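Local coordinates for protein amine oxidase (Emericella nidulans, PDB 3PGB) that probably oxidises primary amines, using a copper ion and a topaquinone cofactor derived from its own chain, at residues S365-K370 with L377-L382; D443-F448 with L475-T480; N470-L475 with S489-M494. One frame throughout, in Å; residues are numbered along the deposited sequence.

All three interactions join antiparallel neighbours in the beta-rich enzyme domain, and almost every touching residue is buried. Interactions 2 and 3 hold opposite edges of strand 464-479 and share Leu-475, whereas interaction 1 is a separate hairpin whose leucines pack against Tyr-490 and Phe-492 of interaction 3. Chemistry follows place. Interaction 1 has an aliphatic side turned to Tyr-490 and Phe-492 and an aromatic and carboxylate side near a calcium site. Interaction 2 combines leucine packing with a disulfide and an arginine that reaches the second subunit. Interaction 3 is rich in aromatic rings, and its Tyr-472 and His-493 end also meets the second subunit.

Interaction 1: S365-K370 with L377-L382; sequences SLFDIK and LYELGL
Phe-367 and Glu-379 face each other as a non-hydrogen-bonded pair in the antiparallel hairpin of strands 363-371 and 374-389. Backbone bonds hold the pair from both sides. Leu-366 N donates to Leu-380 O at 2.8 Å, and Leu-380 N returns a bond to Leu-366 O at 2.9 Å. Where both strands turn a corner, Asp-368 N reaches Tyr-378 O at 2.8 Å from above the carbonyl plane; beyond it the two bonds between Ile-369 and Leu-377 are weak. Aromatic contacts gather on the Phe-367 side. Its CD2 lies over one face of Tyr-378 in an offset edge-to-face pair, ring centroids 5.9 Å apart and planes at 83°. Trp-68 stacks on Phe-367 and is hydrogen-bonded through NE1 to Tyr-378 OH, and Tyr-378 also packs on the calcium ligand Asp-541. Glu-379, with CG anti to the backbone N (chi1 -178°), runs extended beside the Phe-367 ring, Glu-379 CG lying 3.5 Å from Phe-367 CE2, and its carboxylate is only 19° from the ring plane. On the aliphatic side, Ile-369 CD1 meets Leu-380 CD2 at 3.9 Å, while Leu-377 packs against calcium-site Phe-542. Polar partners meet both carboxylate oxygens: a water shared with Ser-365 OG donates to Glu-379 OE1 at 2.7 Å, and OE2 forms a salt bridge with Lys-539. These partners would favour the ionised form of this buried acid.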
loop_
_atom_site.group_PDB
_atom_site.type_symbol
_atom_site.label_atom_id
_atom_site.label_comp_id
_atom_site.label_asym_id
_atom_site.label_seq_id
_atom_site.Cartn_x
_atom_site.Cartn_y
_atom_site.Cartn_z
ATOM N N SER A 365 2.206 -10.242 -20.113
ATOM C CA SER A 365 2.075 -11.474 -19.347
ATOM C C SER A 365 3.468 -12.009 -19.041
ATOM O O SER A 365 4.404 -11.762 -19.806
ATOM C CB SER A 365 1.279 -12.486 -20.157
ATOM O OG SER A 365 0.822 -13.540 -19.344
ATOM N N LEU A 366 3.608 -12.714 -17.920
ATOM C CA LEU A 366 4.887 -13.317 -17.521
ATOM C C LEU A 366 4.757 -14.835 -17.454
ATOM O O LEU A 366 3.742 -15.354 -16.988
ATOM C CB LEU A 366 5.344 -12.792 -16.155
ATOM C CG LEU A 366 5.874 -11.358 -16.093
ATOM C CD1 LEU A 366 4.789 -10.358 -16.439
ATOM C CD2 LEU A 366 6.445 -11.063 -14.711
ATOM N N PHE A 367 5.791 -15.538 -17.908
ATOM C CA PHE A 367 5.819 -16.998 -17.882
ATOM C C PHE A 367 7.107 -17.524 -17.258
ATOM O O PHE A 367 8.149 -16.885 -17.316
ATOM C CB PHE A 367 5.687 -17.559 -19.297
ATOM C CG PHE A 367 4.303 -17.463 -19.861
ATOM C CD1 PHE A 367 3.907 -16.348 -20.586
ATOM C CD2 PHE A 367 3.392 -18.490 -19.669
ATOM C CE1 PHE A 367 2.620 -16.264 -21.108
ATOM C CE2 PHE A 367 2.106 -18.411 -20.187
ATOM C CZ PHE A 367 1.719 -17.305 -20.906
ATOM N N ASP A 368 7.019 -18.710 -16.674
ATOM C CA ASP A 368 8.165 -19.401 -16.102
ATOM C C ASP A 368 8.968 -18.489 -15.173
ATOM O O ASP A 368 10.187 -18.392 -15.294
ATOM C CB ASP A 368 9.045 -19.970 -17.227
ATOM C CG ASP A 368 10.045 -21.027 -16.739
ATOM O OD1 ASP A 368 11.034 -21.264 -17.466
ATOM O OD2 ASP A 368 9.851 -21.623 -15.657
ATOM N N ILE A 369 8.273 -17.820 -14.255
ATOM C CA ILE A 369 8.927 -16.996 -13.248
ATOM C C ILE A 369 9.640 -17.929 -12.271
ATOM O O ILE A 369 8.985 -18.711 -11.590
ATOM C CB ILE A 369 7.908 -16.091 -12.476
ATOM C CG1 ILE A 369 7.227 -15.104 -13.433
ATOM C CG2 ILE A 369 8.599 -15.331 -11.357
ATOM C CD1 ILE A 369 6.225 -14.188 -12.776
ATOM N N LYS A 370 10.969 -17.859 -12.219
ATOM C CA LYS A 370 11.759 -18.714 -11.318
ATOM C C LYS A 370 12.455 -17.889 -10.236
ATOM O O LYS A 370 12.730 -16.713 -10.434
ATOM C CB LYS A 370 12.806 -19.530 -12.097
ATOM C CG LYS A 370 12.230 -20.378 -13.249
ATOM C CD LYS A 370 13.299 -21.135 -14.044
ATOM C CE LYS A 370 13.906 -22.271 -13.229
ATOM N NZ LYS A 370 14.974 -23.029 -13.954
ATOM N N LEU A 377 6.039 -19.605 -10.316
ATOM C CA LEU A 377 4.846 -19.337 -11.121
ATOM C C LEU A 377 5.090 -19.701 -12.584
ATOM O O LEU A 377 6.013 -19.184 -13.216
ATOM C CB LEU A 377 4.469 -17.856 -11.027
ATOM C CG LEU A 377 3.941 -17.321 -9.687
ATOM C CD1 LEU A 377 4.502 -15.942 -9.381
ATOM C CD2 LEU A 377 2.419 -17.295 -9.671
ATOM N N TYR A 378 4.270 -20.603 -13.118
ATOM C CA TYR A 378 4.319 -20.925 -14.543
ATOM C C TYR A 378 3.827 -19.739 -15.369
ATOM O O TYR A 378 4.344 -19.481 -16.451
ATOM C CB TYR A 378 3.482 -22.178 -14.869
ATOM C CG TYR A 378 3.326 -22.426 -16.359
ATOM C CD1 TYR A 378 4.353 -22.999 -17.101
ATOM C CD2 TYR A 378 2.164 -22.061 -17.026
ATOM C CE1 TYR A 378 4.222 -23.216 -18.464
ATOM C CE2 TYR A 378 2.024 -22.270 -18.390
ATOM C CZ TYR A 378 3.057 -22.845 -19.103
ATOM O OH TYR A 378 2.916 -23.049 -20.458
ATOM N N GLU A 379 2.828 -19.031 -14.848
ATOM C CA GLU A 379 2.164 -17.958 -15.577
ATOM C C GLU A 379 1.572 -16.920 -14.615
ATOM O O GLU A 379 0.956 -17.280 -13.611
ATOM C CB GLU A 379 1.056 -18.535 -16.467
ATOM C CG GLU A 379 0.331 -17.485 -17.321
ATOM C CD GLU A 379 -0.867 -18.039 -18.082
ATOM O OE1 GLU A 379 -1.419 -17.291 -18.915
ATOM O OE2 GLU A 379 -1.267 -19.209 -17.847
ATOM N N LEU A 380 1.786 -15.643 -14.932
ATOM C CA LEU A 380 1.204 -14.510 -14.205
ATOM C C LEU A 380 0.798 -13.460 -15.237
ATOM O O LEU A 380 1.614 -13.051 -16.052
ATOM C CB LEU A 380 2.224 -13.926 -13.224
ATOM C CG LEU A 380 1.820 -12.776 -12.286
ATOM C CD1 LEU A 380 0.612 -13.116 -11.427
ATOM C CD2 LEU A 380 3.004 -12.392 -11.388
ATOM N N GLY A 381 -0.457 -13.033 -15.231
ATOM C CA GLY A 381 -0.888 -12.065 -16.241
ATOM C C GLY A 381 -2.300 -11.545 -16.104
ATOM O O GLY A 381 -3.172 -12.222 -15.574
ATOM N N LEU A 382 -2.512 -10.323 -16.583
ATOM C CA LEU A 382 -3.849 -9.730 -16.638
ATOM C C LEU A 382 -4.785 -10.615 -17.465
ATOM O O LEU A 382 -4.396 -11.172 -18.495
ATOM C CB LEU A 382 -3.786 -8.322 -17.242
ATOM C CG LEU A 382 -5.099 -7.547 -17.381
ATOM C CD1 LEU A 382 -5.842 -7.441 -16.042
ATOM C CD2 LEU A 382 -4.824 -6.160 -17.966
HETATM O O HOH W 1 -1.905 -14.598 -19.059
#

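Interaction 2: D443-F448 with L475-T480; sequences DSLCLF and LRSVST
Cys-446 and Arg-476 form the hydrogen-bonded pair that joins antiparallel strands 437-451 and 464-479, just past a classic beta bulge, where Ser-444 and Leu-445 both face one residue of strand 426-434. Cys-446 N donates to Arg-476 O at 3.1 Å, and Arg-476 N to Cys-446 O at 3.0 Å. Packing is tight on the leucine face. Leu-447 and Leu-475 lie side by side, and Leu-447 CD2 presses on Leu-475 CD1 at 3.4 Å. Further along, Leu-445 CD2 rests on Ser-477 CB at 3.8 Å, and strands 352-359 and 363-371 cover Leu-445 and Leu-475. Past Ser-477 the join is loose: a water takes the place of direct pairing, accepting from Val-478 N at 3.1 Å and lying close to Ser-444 O. On the other face Cys-446 SG, bonded in a disulfide to Cys-421, touches Arg-476 CB at 3.7 Å. The arginine chain bends at chi3 (-60°), which brings NE to its hydrogen bond with Ser-489 OG. NH1 is bonded to Asp-420 O and also to Asp-453 O of the second subunit, so NH1 ties the guanidinium to that subunit at the boundary. The Phe-448 side chain crosses the Arg-476 side chain obliquely, ring and guanidinium planes 76° apart, with Phe-448 CZ 3.9 Å above the guanidinium plane and offset toward the rim.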
loop_
_atom_site.group_PDB
_atom_site.type_symbol
_atom_site.label_atom_id
_atom_site.label_comp_id
_atom_site.label_asym_id
_atom_site.label_seq_id
_atom_site.Cartn_x
_atom_site.Cartn_y
_atom_site.Cartn_z
ATOM N N ASP A 443 9.284 1.185 -27.507
ATOM C CA ASP A 443 9.574 1.513 -26.118
ATOM C C ASP A 443 8.284 1.681 -25.321
ATOM O O ASP A 443 8.009 2.744 -24.751
ATOM C CB ASP A 443 10.432 2.776 -26.041
ATOM C CG ASP A 443 11.761 2.630 -26.767
ATOM O OD1 ASP A 443 12.338 3.668 -27.152
ATOM O OD2 ASP A 443 12.236 1.489 -26.949
ATOM N N SER A 444 7.494 0.612 -25.306
ATOM C CA SER A 444 6.235 0.570 -24.570
ATOM C C SER A 444 6.333 -0.271 -23.290
ATOM O O SER A 444 5.524 -0.099 -22.392
ATOM C CB SER A 444 5.116 0.051 -25.469
ATOM O OG SER A 444 5.585 -0.969 -26.329
ATOM N N LEU A 445 7.298 -1.185 -23.214
ATOM C CA LEU A 445 7.644 -1.825 -21.942
ATOM C C LEU A 445 8.865 -1.117 -21.377
ATOM O O LEU A 445 9.705 -0.627 -22.135
ATOM C CB LEU A 445 7.978 -3.305 -22.121
ATOM C CG LEU A 445 6.856 -4.267 -22.503
ATOM C CD1 LEU A 445 7.417 -5.667 -22.741
ATOM C CD2 LEU A 445 5.760 -4.300 -21.437
ATOM N N CYS A 446 8.972 -1.058 -20.056
ATOM C CA CYS A 446 10.206 -0.598 -19.439
ATOM C C CYS A 446 10.649 -1.534 -18.321
ATOM O O CYS A 446 9.837 -2.235 -17.704
ATOM C CB CYS A 446 10.081 0.853 -18.958
ATOM S SG CYS A 446 9.109 1.122 -17.483
ATOM N N LEU A 447 11.959 -1.560 -18.105
ATOM C CA LEU A 447 12.582 -2.409 -17.109
ATOM C C LEU A 447 13.537 -1.524 -16.341
ATOM O O LEU A 447 14.293 -0.770 -16.950
ATOM C CB LEU A 447 13.367 -3.539 -17.783
ATOM C CG LEU A 447 12.588 -4.610 -18.551
ATOM C CD1 LEU A 447 13.537 -5.518 -19.311
ATOM C CD2 LEU A 447 11.714 -5.422 -17.596
ATOM N N PHE A 448 13.519 -1.604 -15.016
ATOM C CA PHE A 448 14.449 -0.816 -14.229
ATOM C C PHE A 448 14.576 -1.263 -12.786
ATOM O O PHE A 448 13.620 -1.745 -12.175
ATOM C CB PHE A 448 14.051 0.667 -14.254
ATOM C CG PHE A 448 12.679 0.938 -13.710
ATOM C CD1 PHE A 448 11.561 0.826 -14.522
ATOM C CD2 PHE A 448 12.505 1.311 -12.383
ATOM C CE1 PHE A 448 10.293 1.080 -14.024
ATOM C CE2 PHE A 448 11.239 1.564 -11.881
ATOM C CZ PHE A 448 10.133 1.450 -12.702
ATOM N N LEU A 475 9.023 -4.351 -13.938
ATOM C CA LEU A 475 8.647 -4.461 -15.346
ATOM C C LEU A 475 7.322 -3.753 -15.472
ATOM O O LEU A 475 6.392 -4.070 -14.729
ATOM C CB LEU A 475 8.495 -5.925 -15.772
ATOM C CG LEU A 475 7.829 -6.215 -17.133
ATOM C CD1 LEU A 475 8.408 -5.356 -18.259
ATOM C CD2 LEU A 475 7.947 -7.690 -17.491
ATOM N N ARG A 476 7.224 -2.799 -16.392
ATOM C CA ARG A 476 6.021 -1.982 -16.472
ATOM C C ARG A 476 5.467 -1.790 -17.881
ATOM O O ARG A 476 6.205 -1.706 -18.857
ATOM C CB ARG A 476 6.286 -0.627 -15.830
ATOM C CG ARG A 476 5.177 0.385 -15.989
ATOM C CD ARG A 476 5.464 1.608 -15.162
ATOM N NE ARG A 476 5.580 1.300 -13.738
ATOM C CZ ARG A 476 6.083 2.129 -12.826
ATOM N NH1 ARG A 476 6.534 3.333 -13.174
ATOM N NH2 ARG A 476 6.142 1.751 -11.551
ATOM N N SER A 477 4.139 -1.726 -17.943
ATOM C CA SER A 477 3.403 -1.408 -19.152
ATOM C C SER A 477 2.304 -0.422 -18.786
ATOM O O SER A 477 1.846 -0.389 -17.642
ATOM C CB SER A 477 2.784 -2.669 -19.750
ATOM O OG SER A 477 1.902 -2.347 -20.821
ATOM N N VAL A 478 1.899 0.389 -19.757
ATOM C CA VAL A 478 0.774 1.287 -19.579
ATOM C C VAL A 478 -0.111 1.210 -20.804
ATOM O O VAL A 478 0.350 1.489 -21.907
ATOM C CB VAL A 478 1.221 2.747 -19.400
ATOM C CG1 VAL A 478 0.002 3.668 -19.324
ATOM C CG2 VAL A 478 2.094 2.892 -18.160
ATOM N N SER A 479 -1.369 0.820 -20.601
ATOM C CA SER A 479 -2.369 0.821 -21.660
ATOM C C SER A 479 -3.338 1.968 -21.429
ATOM O O SER A 479 -3.784 2.189 -20.305
ATOM C CB SER A 479 -3.132 -0.496 -21.692
ATOM O OG SER A 479 -2.359 -1.526 -22.272
ATOM N N THR A 480 -3.646 2.703 -22.493
ATOM C CA THR A 480 -4.612 3.789 -22.430
ATOM C C THR A 480 -5.769 3.488 -23.368
ATOM O O THR A 480 -5.722 3.818 -24.545
ATOM C CB THR A 480 -3.982 5.145 -22.798
ATOM O OG1 THR A 480 -2.870 5.405 -21.935
ATOM C CG2 THR A 480 -5.004 6.272 -22.666
HETATM O O HOH W 2 3.003 0.203 -22.602
#

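Interaction 3: N470-L475 with S489-M494; sequences NVYFTL and SYNFHM
The beta hairpin of strands 464-479 and 486-492, whose connection carries the topaquinone position Tyr-484, is held here by Phe-473 paired with Phe-492 and Leu-475 paired with Tyr-490. Each pair exchanges two backbone hydrogen bonds, the shortest from Phe-492 N to Phe-473 O at 2.7 Å. Between them Thr-474 and Asn-491 point the same way as a non-hydrogen-bonded pair. Thr-474 OG1, anti to the carbonyl carbon (chi1 -65°), donates to Asn-491 OD1 at 2.9 Å, approaching nearly along the C=O axis. On the opposite face Phe-492 CD1 sits at the edge of the Phe-473 ring, 3.9 Å from Phe-473 CD2; Trp-349 stacks on Phe-473, and Phe-354 meets the Phe-492 ring. Toward the open end of the hairpin, Tyr-472 and His-493 lie alongside each other with ring planes at 24°, slid so far that they barely overlap. Between these two side chains the closest touch is Tyr-472 CB to His-493 CD2 at 3.3 Å. Tyr-472 OH makes a weak hydrogen bond to Asp-453 of the second subunit, and His-493 ND1 is bonded to Thr-497 O. At the last residue, Met-494 CG comes to 3.5 Å from Val-471 O.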
loop_
_atom_site.group_PDB
_atom_site.type_symbol
_atom_site.label_atom_id
_atom_site.label_comp_id
_atom_site.label_asym_id
_atom_site.label_seq_id
_atom_site.Cartn_x
_atom_site.Cartn_y
_atom_site.Cartn_z
ATOM N N ASN A 470 16.896 -1.322 0.074
ATOM C CA ASN A 470 15.795 -1.973 -0.633
ATOM C C ASN A 470 15.869 -1.632 -2.119
ATOM O O ASN A 470 15.216 -0.692 -2.599
ATOM C CB ASN A 470 14.447 -1.541 -0.038
ATOM C CG ASN A 470 13.263 -2.251 -0.667
ATOM O OD1 ASN A 470 13.413 -3.252 -1.357
ATOM N ND2 ASN A 470 12.074 -1.727 -0.428
ATOM N N VAL A 471 16.683 -2.393 -2.842
ATOM C CA VAL A 471 16.793 -2.243 -4.285
ATOM C C VAL A 471 15.947 -3.321 -4.953
ATOM O O VAL A 471 16.156 -4.513 -4.708
ATOM C CB VAL A 471 18.254 -2.345 -4.755
ATOM C CG1 VAL A 471 18.339 -2.109 -6.257
ATOM C CG2 VAL A 471 19.119 -1.341 -4.007
ATOM N N TYR A 472 14.990 -2.898 -5.778
ATOM C CA TYR A 472 14.050 -3.818 -6.413
ATOM C C TYR A 472 13.929 -3.596 -7.923
ATOM O O TYR A 472 14.260 -2.520 -8.425
ATOM C CB TYR A 472 12.674 -3.715 -5.742
ATOM C CG TYR A 472 11.974 -2.382 -5.894
ATOM C CD1 TYR A 472 11.047 -2.168 -6.906
ATOM C CD2 TYR A 472 12.215 -1.343 -5.002
ATOM C CE1 TYR A 472 10.401 -0.944 -7.044
ATOM C CE2 TYR A 472 11.573 -0.126 -5.129
ATOM C CZ TYR A 472 10.670 0.068 -6.152
ATOM O OH TYR A 472 10.036 1.280 -6.267
ATOM N N PHE A 473 13.440 -4.621 -8.625
ATOM C CA PHE A 473 13.297 -4.602 -10.085
ATOM C C PHE A 473 11.829 -4.496 -10.505
ATOM O O PHE A 473 10.967 -5.136 -9.909
ATOM C CB PHE A 473 13.921 -5.866 -10.666
ATOM C CG PHE A 473 13.971 -5.895 -12.159
ATOM C CD1 PHE A 473 14.997 -5.261 -12.839
ATOM C CD2 PHE A 473 13.010 -6.580 -12.887
ATOM C CE1 PHE A 473 15.054 -5.291 -14.226
ATOM C CE2 PHE A 473 13.057 -6.616 -14.270
ATOM C CZ PHE A 473 14.083 -5.971 -14.943
ATOM N N THR A 474 11.562 -3.692 -11.535
ATOM C CA THR A 474 10.198 -3.439 -12.026
ATOM C C THR A 474 10.081 -3.662 -13.527
ATOM O O THR A 474 10.938 -3.227 -14.292
ATOM C CB THR A 474 9.744 -1.975 -11.743
ATOM O OG1 THR A 474 9.639 -1.749 -10.327
ATOM C CG2 THR A 474 8.402 -1.682 -12.404
ATOM N N LEU A 475 9.023 -4.351 -13.938
ATOM C CA LEU A 475 8.647 -4.461 -15.346
ATOM C C LEU A 475 7.322 -3.753 -15.472
ATOM O O LEU A 475 6.392 -4.070 -14.729
ATOM C CB LEU A 475 8.495 -5.925 -15.772
ATOM C CG LEU A 475 7.829 -6.215 -17.133
ATOM C CD1 LEU A 475 8.408 -5.356 -18.259
ATOM C CD2 LEU A 475 7.947 -7.690 -17.491
ATOM N N SER A 489 2.451 -2.717 -13.119
ATOM C CA SER A 489 3.836 -2.880 -12.692
ATOM C C SER A 489 4.049 -4.240 -12.025
ATOM O O SER A 489 3.257 -4.645 -11.176
ATOM C CB SER A 489 4.217 -1.759 -11.725
ATOM O OG SER A 489 3.968 -0.482 -12.286
ATOM N N TYR A 490 5.113 -4.941 -12.422
ATOM C CA TYR A 490 5.516 -6.183 -11.770
ATOM C C TYR A 490 6.815 -5.949 -11.023
ATOM O O TYR A 490 7.830 -5.641 -11.630
ATOM C CB TYR A 490 5.684 -7.307 -12.786
ATOM C CG TYR A 490 4.365 -7.780 -13.331
ATOM C CD1 TYR A 490 3.874 -7.302 -14.545
ATOM C CD2 TYR A 490 3.585 -8.679 -12.613
ATOM C CE1 TYR A 490 2.650 -7.721 -15.034
ATOM C CE2 TYR A 490 2.364 -9.105 -13.096
ATOM C CZ TYR A 490 1.901 -8.621 -14.303
ATOM O OH TYR A 490 0.690 -9.055 -14.772
ATOM N N ASN A 491 6.768 -6.096 -9.703
ATOM C CA ASN A 491 7.908 -5.808 -8.839
ATOM C C ASN A 491 8.586 -7.089 -8.382
ATOM O O ASN A 491 7.916 -8.082 -8.125
ATOM C CB ASN A 491 7.445 -5.053 -7.589
ATOM C CG ASN A 491 6.939 -3.670 -7.896
ATOM O OD1 ASN A 491 7.547 -2.938 -8.680
ATOM N ND2 ASN A 491 5.828 -3.292 -7.278
ATOM N N PHE A 492 9.907 -7.046 -8.244
ATOM C CA PHE A 492 10.665 -8.146 -7.661
ATOM C C PHE A 492 11.641 -7.589 -6.638
ATOM O O PHE A 492 12.366 -6.652 -6.937
ATOM C CB PHE A 492 11.419 -8.901 -8.750
ATOM C CG PHE A 492 10.541 -9.380 -9.862
ATOM C CD1 PHE A 492 10.238 -8.551 -10.926
ATOM C CD2 PHE A 492 10.005 -10.653 -9.835
ATOM C CE1 PHE A 492 9.416 -8.982 -11.946
ATOM C CE2 PHE A 492 9.187 -11.097 -10.858
ATOM C CZ PHE A 492 8.893 -10.259 -11.914
ATOM N N HIS A 493 11.668 -8.181 -5.446
ATOM C CA HIS A 493 12.471 -7.667 -4.340
ATOM C C HIS A 493 13.490 -8.670 -3.823
ATOM O O HIS A 493 13.365 -9.875 -4.051
ATOM C CB HIS A 493 11.551 -7.248 -3.212
ATOM C CG HIS A 493 10.599 -6.158 -3.590
ATOM N ND1 HIS A 493 9.433 -6.398 -4.285
ATOM C CD2 HIS A 493 10.643 -4.822 -3.375
ATOM C CE1 HIS A 493 8.800 -5.255 -4.479
ATOM N NE2 HIS A 493 9.514 -4.284 -3.939
ATOM N N MET A 494 14.492 -8.161 -3.111
ATOM C CA MET A 494 15.597 -8.984 -2.617
ATOM C C MET A 494 15.215 -9.919 -1.469
ATOM O O MET A 494 16.001 -10.786 -1.109
ATOM C CB MET A 494 16.777 -8.105 -2.192
ATOM C CG MET A 494 17.493 -7.432 -3.357
ATOM S SD MET A 494 18.177 -8.621 -4.525
ATOM C CE MET A 494 19.546 -9.282 -3.569
#